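Long-range contact in electron transfer flavoprotein, beta subunit (Thermotoga maritima, PDB 7KOE), which binds flavin-adenine dinucleotide and, as the beta subunit of an electron transfer flavoprotein, probably takes part in passing electrons: residues Y158-I162 and T196-N200. Residues are numbered along the deposited sequence; the frame is centred on the assembly and turned at random.
Sequences YVVRI and TDELN
Thr196 turns its hydroxyl onto the backbone of Val159 where two parallel strands, 154-162 and 191-195, part company in the mixed sheet of the alpha/beta electron transfer flavoprotein domain (HUP clan), an example of a side chain taking over as strand pairing runs out. Val159 O still receives Thr196 N, but weakly, at 3.4 Å; the stronger bond to the same oxygen comes from Thr196 OG1 at 2.8 Å, reaching it from above the carbonyl plane. The hydroxyl is set there by a chi1 of 59°, which lodges OG1 between the backbone N and the carbonyl carbon, while Thr196 CG2 rests 3.7 Å from Tyr158 CA. A valine in place of Thr196 would probably leave Val159 O without its hydroxyl partner, the weak bond from Thr196 N being the remaining hydrogen bond across the contact, and let the start of the loop drift from the strand.

Further on, Leu199 brings the apolar side chain that meets the strand's valine and isoleucine. Its CB and CG pass beside Val160 O, and CG anti to the backbone N (chi1 -177°) lets Leu199 CD1 reach the strand, 3.4 Å from Val160 O. There Leu199 CD1 meets Val159 CG1 alongside at 3.9 Å and Ile162 CG1, crossing at a slant, at 3.8 Å. Leu199 also touches Leu55 of helix 47-63, so the loop bridges helix and sheet. Val160 CG1 touches Glu198 CB at 3.9 Å, and the Leu199 CA-H points almost straight at Val160 O, 3.3 Å from CA with 171° at the hydrogen.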
ATOM      1  N   TYR A 158     -23.974   2.806 -46.853  1.00 35.34           N
ATOM      2  CA  TYR A 158     -25.185   2.368 -46.143  1.00 35.34           C
ATOM      3  C   TYR A 158     -26.028   1.409 -46.980  1.00 35.34           C
ATOM      4  O   TYR A 158     -27.234   1.589 -47.143  1.00 35.34           O
ATOM      5  CB  TYR A 158     -26.018   3.562 -45.671  1.00 35.34           C
ATOM      6  CG  TYR A 158     -25.197   4.648 -45.038  1.00 35.34           C
ATOM      7  CD1 TYR A 158     -24.748   4.527 -43.737  1.00 35.34           C
ATOM      8  CD2 TYR A 158     -24.869   5.794 -45.741  1.00 35.34           C
ATOM      9  CE1 TYR A 158     -23.990   5.513 -43.153  1.00 35.34           C
ATOM     10  CE2 TYR A 158     -24.106   6.782 -45.170  1.00 35.34           C
ATOM     11  CZ  TYR A 158     -23.674   6.639 -43.873  1.00 35.34           C
ATOM     12  OH  TYR A 158     -22.918   7.624 -43.286  1.00 35.34           O
ATOM     13  N   VAL A 159     -25.384   0.373 -47.497  1.00 28.65           N
ATOM     14  CA  VAL A 159     -26.043  -0.576 -48.386  1.00 28.65           C
ATOM     15  C   VAL A 159     -26.955  -1.485 -47.577  1.00 28.65           C
ATOM     16  O   VAL A 159     -26.530  -2.094 -46.590  1.00 28.65           O
ATOM     17  CB  VAL A 159     -25.004  -1.390 -49.161  1.00 28.65           C
ATOM     18  CG1 VAL A 159     -25.678  -2.281 -50.162  1.00 28.65           C
ATOM     19  CG2 VAL A 159     -24.048  -0.465 -49.835  1.00 28.65           C
ATOM     20  N   VAL A 160     -28.219  -1.570 -47.989  1.00 32.40           N
ATOM     21  CA  VAL A 160     -29.176  -2.468 -47.369  1.00 32.40           C
ATOM     22  C   VAL A 160     -29.523  -3.652 -48.269  1.00 32.40           C
ATOM     23  O   VAL A 160     -29.760  -4.753 -47.762  1.00 32.40           O
ATOM     24  CB  VAL A 160     -30.446  -1.695 -46.955  1.00 32.40           C
ATOM     25  CG1 VAL A 160     -31.349  -2.529 -46.064  1.00 32.40           C
ATOM     26  CG2 VAL A 160     -30.060  -0.450 -46.223  1.00 32.40           C
ATOM     27  N   ARG A 161     -29.529  -3.472 -49.585  1.00 37.75           N
ATOM     28  CA  ARG A 161     -29.797  -4.576 -50.491  1.00 37.75           C
ATOM     29  C   ARG A 161     -28.818  -4.531 -51.651  1.00 37.75           C
ATOM     30  O   ARG A 161     -28.217  -3.499 -51.947  1.00 37.75           O
ATOM     31  CB  ARG A 161     -31.234  -4.540 -51.017  1.00 37.75           C
ATOM     32  CG  ARG A 161     -32.202  -5.389 -50.228  1.00 37.75           C
ATOM     33  CD  ARG A 161     -33.542  -5.472 -50.929  1.00 37.75           C
ATOM     34  NE  ARG A 161     -34.185  -4.167 -51.023  1.00 37.75           N
ATOM     35  CZ  ARG A 161     -34.958  -3.647 -50.077  1.00 37.75           C
ATOM     36  NH1 ARG A 161     -35.187  -4.322 -48.960  1.00 37.75           N
ATOM     37  NH2 ARG A 161     -35.503  -2.450 -50.246  1.00 37.75           N
ATOM     38  N   ILE A 162     -28.659  -5.678 -52.298  1.00 39.23           N
ATOM     39  CA  ILE A 162     -27.862  -5.819 -53.509  1.00 39.23           C
ATOM     40  C   ILE A 162     -28.770  -6.477 -54.535  1.00 39.23           C
ATOM     41  O   ILE A 162     -29.256  -7.594 -54.311  1.00 39.23           O
ATOM     42  CB  ILE A 162     -26.596  -6.655 -53.278  1.00 39.23           C
ATOM     43  CG1 ILE A 162     -25.655  -5.981 -52.276  1.00 39.23           C
ATOM     44  CG2 ILE A 162     -25.894  -6.897 -54.587  1.00 39.23           C
ATOM     45  CD1 ILE A 162     -24.902  -4.796 -52.820  1.00 39.23           C
ATOM     46  N   THR A 196     -24.226  -2.222 -44.079  1.00 29.16           N
ATOM     47  CA  THR A 196     -24.881  -2.141 -42.786  1.00 29.16           C
ATOM     48  C   THR A 196     -25.136  -3.535 -42.219  1.00 29.16           C
ATOM     49  O   THR A 196     -24.736  -4.550 -42.788  1.00 29.16           O
ATOM     50  CB  THR A 196     -26.196  -1.378 -42.900  1.00 29.16           C
ATOM     51  OG1 THR A 196     -27.047  -2.040 -43.839  1.00 29.16           O
ATOM     52  CG2 THR A 196     -25.950   0.033 -43.354  1.00 29.16           C
ATOM     53  N   ASP A 197     -25.825  -3.583 -41.077  1.00 32.46           N
ATOM     54  CA  ASP A 197     -26.227  -4.855 -40.490  1.00 32.46           C
ATOM     55  C   ASP A 197     -27.377  -5.498 -41.246  1.00 32.46           C
ATOM     56  O   ASP A 197     -27.528  -6.722 -41.207  1.00 32.46           O
ATOM     57  CB  ASP A 197     -26.656  -4.672 -39.035  1.00 32.46           C
ATOM     58  CG  ASP A 197     -25.593  -4.027 -38.184  1.00 32.46           C
ATOM     59  OD1 ASP A 197     -25.746  -2.832 -37.851  1.00 32.46           O
ATOM     60  OD2 ASP A 197     -24.609  -4.710 -37.831  1.00 32.46           O
ATOM     61  N   GLU A 198     -28.195  -4.704 -41.928  1.00 33.87           N
ATOM     62  CA  GLU A 198     -29.444  -5.192 -42.488  1.00 33.87           C
ATOM     63  C   GLU A 198     -29.284  -5.813 -43.865  1.00 33.87           C
ATOM     64  O   GLU A 198     -30.293  -6.165 -44.482  1.00 33.87           O
ATOM     65  CB  GLU A 198     -30.476  -4.064 -42.561  1.00 33.87           C
ATOM     66  CG  GLU A 198     -30.937  -3.532 -41.214  1.00 33.87           C
ATOM     67  CD  GLU A 198     -30.094  -2.374 -40.719  1.00 33.87           C
ATOM     68  OE1 GLU A 198     -29.229  -1.900 -41.483  1.00 33.87           O
ATOM     69  OE2 GLU A 198     -30.293  -1.938 -39.566  1.00 33.87           O
ATOM     70  N   LEU A 199     -28.055  -5.952 -44.367  1.00 28.43           N
ATOM     71  CA  LEU A 199     -27.873  -6.522 -45.698  1.00 28.43           C
ATOM     72  C   LEU A 199     -28.179  -8.011 -45.702  1.00 28.43           C
ATOM     73  O   LEU A 199     -29.005  -8.484 -46.490  1.00 28.43           O
ATOM     74  CB  LEU A 199     -26.457  -6.274 -46.202  1.00 28.43           C
ATOM     75  CG  LEU A 199     -26.280  -6.812 -47.622  1.00 28.43           C
ATOM     76  CD1 LEU A 199     -26.657  -5.766 -48.628  1.00 28.43           C
ATOM     77  CD2 LEU A 199     -24.880  -7.288 -47.878  1.00 28.43           C
ATOM     78  N   ASN A 200     -27.530  -8.763 -44.823  1.00 27.17           N
ATOM     79  CA  ASN A 200     -27.744 -10.196 -44.734  1.00 27.17           C
ATOM     80  C   ASN A 200     -27.498 -10.627 -43.297  1.00 27.17           C
ATOM     81  O   ASN A 200     -27.279  -9.798 -42.410  1.00 27.17           O
ATOM     82  CB  ASN A 200     -26.852 -10.925 -45.747  1.00 27.17           C
ATOM     83  CG  ASN A 200     -25.420 -10.422 -45.748  1.00 27.17           C
ATOM     84  OD1 ASN A 200     -24.950  -9.823 -44.787  1.00 27.17           O
ATOM     85  ND2 ASN A 200     -24.736 -10.622 -46.864  1.00 27.17           N
TER